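Local coordinates for protein probable TonB-dependent siderophore receptor PiuA (Acinetobacter baumannii, PDB 5FP1) that probably takes up iron across the outer membrane by binding iron-chelating siderophores, and may bind ferric enterobactin with micromolar affinity, at residues N616-T627 and V645-N656; K229-W237 and F693-E704. One frame throughout, in Å; residues are numbered along the deposited sequence.

In the fold
Both contacts belong to the beta-barrel region of this TonB-dependent receptor, and their centres lie about 15 Å apart. Interaction 2 ties residues 229-237 to residues 693-704, 456 positions later; interaction 1, between 616-627 and 645-656, falls inside that long loop of chain. Interaction 1 sits at the open end of the hairpin formed by strands 624-635 and 638-651, whereas interaction 2 builds a separate three-stranded antiparallel sheet in the order 234-238, 701-704, 693-696. The two touch where Asn620 ND2 meets Ala696 O in a probable hydrogen bond and Gly652 packs against Ala696 and Ala698. Both also reach the plug domain that fills the barrel in this family, through Thr627 to Thr66 and Tyr701 to Gly75.

Interaction 1: residues N616-T627 and V645-N656; sequences NQMPNVPKQAAT and VYSDKVYGDVAN. With C8E ((hydroxyethyloxy)tri(ethyloxy)octane), chain I.
Beyond the paired strands, two asparagine amides lie stacked: Asn616 and Asn656 slide past each other with their planes 15° apart, and both are held by backbone groups. Asn656 clamps Gln617 in a two-point grip, its OD1 taking the Gln617 N-H on a lone pair while ND2 gives a nearly straight bond to Gln617 O (2.9 Å). The same ND2 also reaches Asp653 O, within the type I turn 653-656, so the amide's rotation is fixed. Asn616 ND2, in turn, donates to Val654 O at 3.0 Å, in the carbonyl plane.

In Gln617, CG anti to the backbone nitrogen (chi1 -172°) and an extended chain carry the amide to the Tyr651 ring, to which its plane stands perpendicular; OE1 comes to the ring edge, 3.4 Å from CE2. Its NE2 bonds Val621 O in the same segment and a water that also joins Lys623 N and Lys649 O. Another water links Met618 O and Val621 O to Tyr651 N. Past this second water, Asn620 N reaches Tyr651 O directly at 2.8 Å. Pro622 CB packs on Val650 CG2.

Further on, the backbones become a regular antiparallel ladder. Ala626 and Tyr646 form a hydrogen-bonded pair, with Tyr646 N 2.8 Å from Ala626 O, and Asp648 N binds Gln624 O. The Tyr646 ring and Gln624 border the detergent chain: Tyr646 CE2 lies 3.8 Å from its C5, while Gln624 OE1 is held by Tyr588 of the neighbouring strand. On the other face Thr627 OG1 bonds Thr66 O of the plug domain.

Chemically, then, the hairpin changes character along its length: direct strand pairing beside the detergent gives way to amide clamps and bridging water, which satisfy backbone groups where the ladder is interrupted.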
loop_
_atom_site.group_PDB
_atom_site.type_symbol
_atom_site.label_atom_id
_atom_site.label_comp_id
_atom_site.label_asym_id
_atom_site.label_seq_id
_atom_site.Cartn_x
_atom_site.Cartn_y
_atom_site.Cartn_z
ATOM N N ASN A 616 -15.779 12.208 -16.341
ATOM C CA ASN A 616 -15.226 10.888 -16.601
ATOM C C ASN A 616 -15.021 10.080 -15.307
ATOM O O ASN A 616 -15.067 10.607 -14.202
ATOM C CB ASN A 616 -13.873 10.970 -17.399
ATOM C CG ASN A 616 -14.096 11.034 -18.911
ATOM O OD1 ASN A 616 -15.233 11.110 -19.369
ATOM N ND2 ASN A 616 -13.033 10.999 -19.677
ATOM N N GLN A 617 -14.823 8.785 -15.473
ATOM C CA GLN A 617 -14.526 7.907 -14.360
ATOM C C GLN A 617 -13.101 8.195 -13.902
ATOM O O GLN A 617 -12.224 8.471 -14.721
ATOM C CB GLN A 617 -14.673 6.442 -14.808
ATOM C CG GLN A 617 -14.583 5.418 -13.682
ATOM C CD GLN A 617 -14.887 4.031 -14.189
ATOM O OE1 GLN A 617 -15.583 3.888 -15.186
ATOM N NE2 GLN A 617 -14.336 3.012 -13.554
ATOM N N MET A 618 -12.869 8.135 -12.597
ATOM C CA MET A 618 -11.522 8.265 -12.084
ATOM C C MET A 618 -10.673 7.037 -12.430
ATOM O O MET A 618 -11.142 5.883 -12.362
ATOM C CB MET A 618 -11.542 8.475 -10.565
ATOM C CG MET A 618 -12.154 9.806 -10.152
ATOM S SD MET A 618 -12.397 9.990 -8.370
ATOM C CE MET A 618 -10.683 9.958 -7.829
ATOM N N PRO A 619 -9.409 7.277 -12.769
ATOM C CA PRO A 619 -8.488 6.169 -12.962
ATOM C C PRO A 619 -8.209 5.423 -11.680
ATOM O O PRO A 619 -8.429 5.942 -10.570
ATOM C CB PRO A 619 -7.192 6.844 -13.458
ATOM C CG PRO A 619 -7.322 8.294 -13.163
ATOM C CD PRO A 619 -8.760 8.600 -12.845
ATOM N N ASN A 620 -7.747 4.189 -11.834
ATOM C CA ASN A 620 -7.345 3.380 -10.717
ATOM C C ASN A 620 -8.491 3.121 -9.733
ATOM O O ASN A 620 -8.261 2.937 -8.535
ATOM C CB ASN A 620 -6.135 4.027 -10.040
ATOM C CG ASN A 620 -5.061 4.432 -11.045
ATOM O OD1 ASN A 620 -4.731 5.609 -11.182
ATOM N ND2 ASN A 620 -4.574 3.469 -11.812
ATOM N N VAL A 621 -9.716 3.110 -10.248
ATOM C CA VAL A 621 -10.867 2.655 -9.472
ATOM C C VAL A 621 -11.932 1.947 -10.286
ATOM O O VAL A 621 -12.476 2.465 -11.271
ATOM C CB VAL A 621 -11.477 3.748 -8.528
ATOM C CG1 VAL A 621 -11.491 5.097 -9.149
ATOM C CG2 VAL A 621 -12.905 3.392 -8.122
ATOM N N PRO A 622 -12.239 0.713 -9.884
ATOM C CA PRO A 622 -13.264 -0.041 -10.584
ATOM C C PRO A 622 -14.646 0.345 -10.102
ATOM O O PRO A 622 -14.825 0.689 -8.926
ATOM C CB PRO A 622 -12.976 -1.473 -10.176
ATOM C CG PRO A 622 -12.432 -1.335 -8.762
ATOM C CD PRO A 622 -11.664 -0.038 -8.762
ATOM N N LYS A 623 -15.629 0.264 -10.991
ATOM C CA LYS A 623 -17.001 0.555 -10.591
ATOM C C LYS A 623 -17.526 -0.471 -9.587
ATOM O O LYS A 623 -18.342 -0.139 -8.718
ATOM C CB LYS A 623 -17.909 0.574 -11.818
ATOM C CG LYS A 623 -19.150 1.424 -11.640
ATOM C CD LYS A 623 -19.743 1.812 -12.984
ATOM C CE LYS A 623 -18.861 2.803 -13.717
ATOM N NZ LYS A 623 -19.200 2.829 -15.168
ATOM N N GLN A 624 -17.097 -1.717 -9.751
ATOM C CA GLN A 624 -17.459 -2.815 -8.840
ATOM C C GLN A 624 -16.248 -3.680 -8.604
ATOM O O GLN A 624 -15.425 -3.847 -9.511
ATOM C CB GLN A 624 -18.544 -3.722 -9.440
ATOM C CG GLN A 624 -19.887 -3.065 -9.615
ATOM C CD GLN A 624 -20.959 -4.094 -9.902
ATOM O OE1 GLN A 624 -21.535 -4.676 -8.987
ATOM N NE2 GLN A 624 -21.209 -4.342 -11.181
ATOM N N ALA A 625 -16.172 -4.259 -7.411
ATOM C CA ALA A 625 -15.197 -5.278 -7.096
ATOM C C ALA A 625 -15.693 -6.169 -5.940
ATOM O O ALA A 625 -16.523 -5.743 -5.135
ATOM C CB ALA A 625 -13.863 -4.627 -6.752
ATOM N N ALA A 626 -15.181 -7.391 -5.850
ATOM C CA ALA A 626 -15.593 -8.308 -4.783
ATOM C C ALA A 626 -14.545 -9.356 -4.536
ATOM O O ALA A 626 -13.818 -9.735 -5.454
ATOM C CB ALA A 626 -16.923 -8.971 -5.122
ATOM N N THR A 627 -14.432 -9.808 -3.285
ATOM C CA THR A 627 -13.519 -10.874 -2.965
ATOM C C THR A 627 -14.205 -11.838 -2.008
ATOM O O THR A 627 -15.098 -11.469 -1.208
ATOM C CB THR A 627 -12.201 -10.411 -2.316
ATOM O OG1 THR A 627 -12.461 -9.910 -1.005
ATOM C CG2 THR A 627 -11.470 -9.306 -3.157
ATOM N N VAL A 645 -11.488 -13.538 -6.587
ATOM C CA VAL A 645 -11.245 -12.081 -6.620
ATOM C C VAL A 645 -11.780 -11.557 -7.954
ATOM O O VAL A 645 -11.374 -12.037 -9.017
ATOM C CB VAL A 645 -9.721 -11.788 -6.503
ATOM C CG1 VAL A 645 -9.409 -10.311 -6.711
ATOM C CG2 VAL A 645 -9.218 -12.212 -5.131
ATOM N N TYR A 646 -12.692 -10.589 -7.890
ATOM C CA TYR A 646 -13.281 -9.975 -9.042
ATOM C C TYR A 646 -13.037 -8.468 -9.030
ATOM O O TYR A 646 -13.195 -7.807 -8.015
ATOM C CB TYR A 646 -14.795 -10.209 -9.064
ATOM C CG TYR A 646 -15.530 -9.210 -9.911
ATOM C CD1 TYR A 646 -15.490 -9.271 -11.306
ATOM C CD2 TYR A 646 -16.270 -8.194 -9.324
ATOM C CE1 TYR A 646 -16.157 -8.332 -12.082
ATOM C CE2 TYR A 646 -16.949 -7.277 -10.086
ATOM C CZ TYR A 646 -16.898 -7.346 -11.457
ATOM O OH TYR A 646 -17.583 -6.392 -12.168
ATOM N N SER A 647 -12.735 -7.931 -10.187
ATOM C CA SER A 647 -12.730 -6.483 -10.394
ATOM C C SER A 647 -13.338 -6.144 -11.731
ATOM O O SER A 647 -13.112 -6.845 -12.725
ATOM C CB SER A 647 -11.305 -5.947 -10.350
ATOM O OG SER A 647 -11.297 -4.516 -10.489
ATOM N N ASP A 648 -14.095 -5.064 -11.778
ATOM C CA ASP A 648 -14.493 -4.498 -13.062
ATOM C C ASP A 648 -13.249 -3.865 -13.717
ATOM O O ASP A 648 -12.151 -3.819 -13.122
ATOM C CB ASP A 648 -15.571 -3.477 -12.845
ATOM C CG ASP A 648 -16.405 -3.196 -14.106
ATOM O OD1 ASP A 648 -16.180 -3.786 -15.188
ATOM O OD2 ASP A 648 -17.287 -2.356 -13.985
ATOM N N LYS A 649 -13.424 -3.378 -14.931
ATOM C CA LYS A 649 -12.355 -2.685 -15.640
ATOM C C LYS A 649 -11.839 -1.452 -14.915
ATOM O O LYS A 649 -12.552 -0.816 -14.127
ATOM C CB LYS A 649 -12.804 -2.334 -17.051
ATOM C CG LYS A 649 -13.858 -1.279 -17.157
ATOM C CD LYS A 649 -13.954 -0.858 -18.622
ATOM C CE LYS A 649 -15.178 -0.014 -18.883
ATOM N NZ LYS A 649 -15.165 0.499 -20.280
ATOM N N VAL A 650 -10.567 -1.135 -15.147
ATOM C CA VAL A 650 -9.940 0.000 -14.487
ATOM C C VAL A 650 -9.305 0.868 -15.533
ATOM O O VAL A 650 -8.543 0.354 -16.365
ATOM C CB VAL A 650 -8.872 -0.462 -13.471
ATOM C CG1 VAL A 650 -8.054 0.710 -12.956
ATOM C CG2 VAL A 650 -9.550 -1.177 -12.307
ATOM N N TYR A 651 -9.595 2.171 -15.497
ATOM C CA TYR A 651 -8.917 3.128 -16.381
ATOM C C TYR A 651 -7.577 3.581 -15.824
ATOM O O TYR A 651 -7.421 3.796 -14.623
ATOM C CB TYR A 651 -9.779 4.353 -16.657
ATOM C CG TYR A 651 -10.983 4.044 -17.534
ATOM C CD1 TYR A 651 -10.842 3.888 -18.900
ATOM C CD2 TYR A 651 -12.248 3.876 -16.983
ATOM C CE1 TYR A 651 -11.925 3.558 -19.706
ATOM C CE2 TYR A 651 -13.350 3.607 -17.789
ATOM C CZ TYR A 651 -13.182 3.445 -19.146
ATOM O OH TYR A 651 -14.270 3.147 -19.956
ATOM N N GLY A 652 -6.631 3.789 -16.723
ATOM C CA GLY A 652 -5.378 4.410 -16.370
ATOM C C GLY A 652 -5.394 5.916 -16.484
ATOM O O GLY A 652 -4.677 6.593 -15.748
ATOM N N ASP A 653 -6.199 6.457 -17.393
ATOM C CA ASP A 653 -6.093 7.878 -17.691
ATOM C C ASP A 653 -7.390 8.705 -17.485
ATOM O O ASP A 653 -8.490 8.179 -17.525
ATOM C CB ASP A 653 -5.586 8.068 -19.125
ATOM C CG ASP A 653 -6.521 7.480 -20.168
ATOM O OD1 ASP A 653 -7.325 6.557 -19.854
ATOM O OD2 ASP A 653 -6.425 7.920 -21.339
ATOM N N VAL A 654 -7.193 10.008 -17.279
ATOM C CA VAL A 654 -8.253 10.992 -17.139
ATOM C C VAL A 654 -9.157 10.961 -18.362
ATOM O O VAL A 654 -10.388 11.008 -18.248
ATOM C CB VAL A 654 -7.645 12.399 -16.904
ATOM C CG1 VAL A 654 -8.678 13.493 -17.134
ATOM C CG2 VAL A 654 -7.093 12.478 -15.485
ATOM N N ALA A 655 -8.559 10.778 -19.529
ATOM C CA ALA A 655 -9.328 10.746 -20.766
ATOM C C ALA A 655 -10.169 9.486 -20.903
ATOM O O ALA A 655 -11.013 9.413 -21.789
ATOM C CB ALA A 655 -8.401 10.900 -21.973
ATOM N N ASN A 656 -9.906 8.474 -20.074
ATOM C CA ASN A 656 -10.624 7.210 -20.102
ATOM C C ASN A 656 -10.482 6.538 -21.498
ATOM O O ASN A 656 -11.465 6.063 -22.061
ATOM C CB ASN A 656 -12.134 7.336 -19.783
ATOM C CG ASN A 656 -12.473 7.652 -18.306
ATOM O OD1 ASN A 656 -13.654 7.712 -17.964
ATOM N ND2 ASN A 656 -11.482 7.871 -17.453
HETATM C C1 C8E I . -20.597 -10.643 -5.013
HETATM C C2 C8E I . -21.287 -10.491 -6.354
HETATM C C3 C8E I . -20.325 -10.085 -7.467
HETATM C C4 C8E I . -20.924 -8.947 -8.289
HETATM C C5 C8E I . -20.371 -8.887 -9.710
HETATM C C6 C8E I . -21.487 -8.470 -10.661
HETATM C C7 C8E I . -20.980 -8.115 -12.052
HETATM C C8 C8E I . -22.030 -7.290 -12.786
HETATM O O9 C8E I . -21.435 -6.686 -13.931
HETATM O O HOH W 1 -15.105 0.148 -13.862
HETATM O O HOH W 2 -10.954 3.382 -13.192
HETATM O O HOH W 3 -3.497 6.577 -13.355
HETATM O O HOH W 4 -19.882 -2.823 -13.498
#

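Interaction 2: residues K229-W237 and F693-E704; sequences KPDSGIPYW and FTKAYASHYATE. With PO4 (phosphate ion), chain B.
Tyr236 holds CG anti to its carbonyl carbon (chi1 -66°), and with chi2 at -62° the ring swings across to the loop of 693-704, where its hydroxyl donates to Tyr697 O at 2.7 Å, in the carbonyl plane and on a lone pair. The ring lies against the backbone: Tyr701 C sits over one face, and Ser699 C and His700 N come to the edge. CE1 reaches Ala702 CB at 4.2 Å, and Ala696 CB stands near the hydroxyl. Tyr236 is thus gripped at both ends, since its own N bonds His700 O from above the carbonyl plane.

Two residues earlier, Ile234 pairs with Ala702 through two backbone bonds, the Ile234 N to Ala702 O bond measuring 2.8 Å. Its side chain crosses that of Phe693 at about a right angle; CG1 meets the ring's edge, 3.8 Å from CE2. The same carbon packs 3.7 Å from Glu704 OE1, while Glu704 OE2 is bound by Gly254 N.

Gly233 CA comes 3.9 Å from Tyr701 CD2, so this ring packs directly on the glycine backbone; the Tyr701 hydroxyl bonds Gly75 O of the plug domain. At the other end of the pairing, one water connects Ser232 O to Glu704 N and a second joins that oxygen to Thr703 OG1. Asp231 OD2 makes a salt bridge with Lys189, which also binds Glu704 O.

In the connection between the two strands of 693-704, His700 NE2 donates to phosphate O3 at 2.9 Å, with the oxygen at the ring edge; the ion probably came from the crystallisation liquor. Ser307 bonds the other ring nitrogen. Residues 693-696 and 701-704 form an antiparallel hairpin to which strand 234-238 adds, making a small three-stranded sheet distinct from the long strands of the barrel.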
loop_
_atom_site.group_PDB
_atom_site.type_symbol
_atom_site.label_atom_id
_atom_site.label_comp_id
_atom_site.label_asym_id
_atom_site.label_seq_id
_atom_site.Cartn_x
_atom_site.Cartn_y
_atom_site.Cartn_z
ATOM N N LYS A 229 15.323 -8.734 -10.295
ATOM C CA LYS A 229 15.252 -8.314 -11.692
ATOM C C LYS A 229 13.794 -7.811 -11.848
ATOM O O LYS A 229 12.879 -8.592 -11.778
ATOM C CB LYS A 229 15.548 -9.475 -12.647
ATOM C CG LYS A 229 16.986 -9.993 -12.613
ATOM C CD LYS A 229 17.928 -8.845 -12.962
ATOM C CE LYS A 229 19.397 -9.237 -13.137
ATOM N NZ LYS A 229 20.155 -8.012 -13.541
ATOM N N PRO A 230 13.596 -6.493 -12.004
ATOM C CA PRO A 230 12.254 -5.924 -11.829
ATOM C C PRO A 230 11.334 -6.156 -13.019
ATOM O O PRO A 230 11.777 -6.285 -14.165
ATOM C CB PRO A 230 12.534 -4.417 -11.661
ATOM C CG PRO A 230 13.792 -4.192 -12.437
ATOM C CD PRO A 230 14.615 -5.443 -12.210
ATOM N N ASP A 231 10.047 -6.202 -12.747
ATOM C CA ASP A 231 9.070 -6.377 -13.784
ATOM C C ASP A 231 8.999 -5.190 -14.712
ATOM O O ASP A 231 9.425 -4.066 -14.380
ATOM C CB ASP A 231 7.692 -6.650 -13.170
ATOM C CG ASP A 231 6.768 -7.431 -14.119
ATOM O OD1 ASP A 231 7.187 -7.781 -15.249
ATOM O OD2 ASP A 231 5.622 -7.667 -13.714
ATOM N N SER A 232 8.496 -5.477 -15.899
ATOM C CA SER A 232 8.160 -4.495 -16.894
ATOM C C SER A 232 6.631 -4.491 -16.952
ATOM O O SER A 232 5.942 -4.641 -15.933
ATOM C CB SER A 232 8.787 -4.872 -18.245
ATOM O OG SER A 232 8.564 -3.882 -19.251
ATOM N N GLY A 233 6.082 -4.332 -18.132
ATOM C CA GLY A 233 4.644 -4.370 -18.296
ATOM C C GLY A 233 4.283 -4.690 -19.733
ATOM O O GLY A 233 5.158 -5.066 -20.516
ATOM N N ILE A 234 3.004 -4.532 -20.065
ATOM C CA ILE A 234 2.490 -4.769 -21.417
ATOM C C ILE A 234 1.987 -3.438 -21.969
ATOM O O ILE A 234 1.199 -2.722 -21.299
ATOM C CB ILE A 234 1.383 -5.829 -21.429
ATOM C CG1 ILE A 234 1.855 -7.117 -20.764
ATOM C CG2 ILE A 234 0.881 -6.079 -22.854
ATOM C CD1 ILE A 234 3.062 -7.779 -21.421
ATOM N N PRO A 235 2.486 -3.051 -23.147
ATOM C CA PRO A 235 2.158 -1.712 -23.670
ATOM C C PRO A 235 0.703 -1.621 -24.116
ATOM O O PRO A 235 0.175 -2.598 -24.643
ATOM C CB PRO A 235 3.075 -1.579 -24.886
ATOM C CG PRO A 235 3.290 -2.994 -25.346
ATOM C CD PRO A 235 3.274 -3.839 -24.112
ATOM N N TYR A 236 0.079 -0.457 -23.953
ATOM C CA TYR A 236 -1.277 -0.247 -24.497
ATOM C C TYR A 236 -1.175 -0.190 -26.023
ATOM O O TYR A 236 -0.238 0.431 -26.575
ATOM C CB TYR A 236 -1.849 1.090 -24.058
ATOM C CG TYR A 236 -2.110 1.231 -22.559
ATOM C CD1 TYR A 236 -3.027 0.409 -21.908
ATOM C CD2 TYR A 236 -1.463 2.198 -21.814
ATOM C CE1 TYR A 236 -3.258 0.523 -20.538
ATOM C CE2 TYR A 236 -1.727 2.346 -20.461
ATOM C CZ TYR A 236 -2.607 1.506 -19.829
ATOM O OH TYR A 236 -2.842 1.690 -18.480
ATOM N N TRP A 237 -2.150 -0.792 -26.704
ATOM C CA TRP A 237 -2.194 -0.704 -28.153
ATOM C C TRP A 237 -3.598 -0.905 -28.690
ATOM O O TRP A 237 -4.333 -1.791 -28.244
ATOM C CB TRP A 237 -1.239 -1.725 -28.811
ATOM C CG TRP A 237 -0.962 -1.411 -30.272
ATOM C CD1 TRP A 237 -1.416 -2.103 -31.374
ATOM C CD2 TRP A 237 -0.252 -0.281 -30.776
ATOM N NE1 TRP A 237 -0.991 -1.488 -32.534
ATOM C CE2 TRP A 237 -0.276 -0.370 -32.203
ATOM C CE3 TRP A 237 0.445 0.771 -30.178
ATOM C CZ2 TRP A 237 0.334 0.555 -33.004
ATOM C CZ3 TRP A 237 1.056 1.698 -30.992
ATOM C CH2 TRP A 237 0.976 1.589 -32.399
ATOM N N PHE A 693 -4.606 -7.899 -15.461
ATOM C CA PHE A 693 -3.743 -6.779 -15.150
ATOM C C PHE A 693 -4.130 -6.119 -13.824
ATOM O O PHE A 693 -5.281 -5.724 -13.632
ATOM C CB PHE A 693 -3.813 -5.780 -16.302
ATOM C CG PHE A 693 -3.317 -6.353 -17.600
ATOM C CD1 PHE A 693 -4.164 -7.053 -18.416
ATOM C CD2 PHE A 693 -1.970 -6.272 -17.944
ATOM C CE1 PHE A 693 -3.698 -7.637 -19.563
ATOM C CE2 PHE A 693 -1.505 -6.845 -19.109
ATOM C CZ PHE A 693 -2.354 -7.552 -19.894
ATOM N N THR A 694 -3.138 -5.988 -12.947
ATOM C CA THR A 694 -3.313 -5.413 -11.607
ATOM C C THR A 694 -2.965 -3.933 -11.512
ATOM O O THR A 694 -3.292 -3.294 -10.528
ATOM C CB THR A 694 -2.441 -6.149 -10.607
ATOM O OG1 THR A 694 -1.124 -6.238 -11.140
ATOM C CG2 THR A 694 -2.999 -7.521 -10.360
ATOM N N LYS A 695 -2.283 -3.380 -12.503
ATOM C CA LYS A 695 -1.976 -1.936 -12.484
ATOM C C LYS A 695 -2.153 -1.407 -13.873
ATOM O O LYS A 695 -1.714 -2.035 -14.851
ATOM C CB LYS A 695 -0.507 -1.676 -12.080
ATOM C CG LYS A 695 -0.048 -2.426 -10.835
ATOM C CD LYS A 695 1.449 -2.332 -10.603
ATOM C CE LYS A 695 1.866 -3.252 -9.456
ATOM N NZ LYS A 695 3.324 -3.109 -9.180
ATOM N N ALA A 696 -2.743 -0.233 -13.960
ATOM C CA ALA A 696 -2.878 0.477 -15.200
ATOM C C ALA A 696 -2.213 1.835 -15.008
ATOM O O ALA A 696 -2.668 2.634 -14.191
ATOM C CB ALA A 696 -4.334 0.615 -15.554
ATOM N N TYR A 697 -1.100 2.083 -15.716
ATOM C CA TYR A 697 -0.479 3.398 -15.641
ATOM C C TYR A 697 -1.239 4.408 -16.495
ATOM O O TYR A 697 -1.942 4.033 -17.445
ATOM C CB TYR A 697 1.029 3.363 -15.973
ATOM C CG TYR A 697 1.674 4.641 -15.513
ATOM C CD1 TYR A 697 1.714 4.960 -14.157
ATOM C CD2 TYR A 697 2.152 5.586 -16.424
ATOM C CE1 TYR A 697 2.238 6.165 -13.721
ATOM C CE2 TYR A 697 2.688 6.786 -15.996
ATOM C CZ TYR A 697 2.721 7.067 -14.644
ATOM O OH TYR A 697 3.239 8.248 -14.187
ATOM N N ALA A 698 -1.095 5.690 -16.164
ATOM C CA ALA A 698 -1.804 6.783 -16.875
ATOM C C ALA A 698 -1.471 6.827 -18.358
ATOM O O ALA A 698 -2.267 7.284 -19.179
ATOM C CB ALA A 698 -1.505 8.142 -16.208
ATOM N N SER A 699 -0.278 6.364 -18.698
ATOM C CA SER A 699 0.106 6.207 -20.088
ATOM C C SER A 699 1.004 4.975 -20.267
ATOM O O SER A 699 1.461 4.370 -19.300
ATOM C CB SER A 699 0.791 7.479 -20.593
ATOM O OG SER A 699 0.771 7.474 -22.004
ATOM N N HIS A 700 1.212 4.590 -21.508
ATOM C CA HIS A 700 2.251 3.636 -21.892
ATOM C C HIS A 700 1.982 2.139 -21.669
ATOM O O HIS A 700 2.141 1.343 -22.604
ATOM C CB HIS A 700 3.595 4.006 -21.272
ATOM C CG HIS A 700 3.939 5.458 -21.388
ATOM N ND1 HIS A 700 3.916 6.140 -22.587
ATOM C CD2 HIS A 700 4.341 6.354 -20.451
ATOM C CE1 HIS A 700 4.275 7.394 -22.383
ATOM N NE2 HIS A 700 4.539 7.550 -21.096
ATOM N N TYR A 701 1.638 1.737 -20.450
ATOM C CA TYR A 701 1.601 0.317 -20.127
ATOM C C TYR A 701 0.735 -0.024 -18.943
ATOM O O TYR A 701 0.332 0.842 -18.140
ATOM C CB TYR A 701 3.020 -0.217 -19.877
ATOM C CG TYR A 701 3.545 0.110 -18.502
ATOM C CD1 TYR A 701 4.135 1.339 -18.224
ATOM C CD2 TYR A 701 3.428 -0.807 -17.467
ATOM C CE1 TYR A 701 4.566 1.658 -16.935
ATOM C CE2 TYR A 701 3.907 -0.527 -16.209
ATOM C CZ TYR A 701 4.478 0.703 -15.935
ATOM O OH TYR A 701 4.929 0.949 -14.643
ATOM N N ALA A 702 0.439 -1.312 -18.856
ATOM C CA ALA A 702 -0.199 -1.913 -17.697
ATOM C C ALA A 702 0.618 -3.092 -17.204
ATOM O O ALA A 702 1.371 -3.705 -17.958
ATOM C CB ALA A 702 -1.583 -2.374 -18.040
ATOM N N THR A 703 0.438 -3.450 -15.940
ATOM C CA THR A 703 1.223 -4.507 -15.335
ATOM C C THR A 703 0.389 -5.769 -15.325
ATOM O O THR A 703 -0.725 -5.786 -14.795
ATOM C CB THR A 703 1.608 -4.154 -13.880
ATOM O OG1 THR A 703 2.393 -2.958 -13.880
ATOM C CG2 THR A 703 2.398 -5.259 -13.203
ATOM N N GLU A 704 0.939 -6.831 -15.899
ATOM C CA GLU A 704 0.298 -8.134 -15.878
ATOM C C GLU A 704 0.405 -8.822 -14.523
ATOM O O GLU A 704 1.450 -8.828 -13.865
ATOM C CB GLU A 704 0.891 -9.018 -17.004
ATOM C CG GLU A 704 0.113 -10.285 -17.327
ATOM C CD GLU A 704 0.725 -11.057 -18.507
ATOM O OE1 GLU A 704 1.511 -10.464 -19.285
ATOM O OE2 GLU A 704 0.425 -12.255 -18.647
HETATM P P PO4 B . 7.180 9.692 -20.701
HETATM O O1 PO4 B . 7.249 9.530 -22.205
HETATM O O2 PO4 B . 7.549 8.361 -20.082
HETATM O O3 PO4 B . 5.771 10.092 -20.266
HETATM O O4 PO4 B . 8.170 10.755 -20.256
HETATM O O HOH W 5 3.783 -7.069 -16.459
HETATM O O HOH W 6 5.117 -3.353 -13.717
#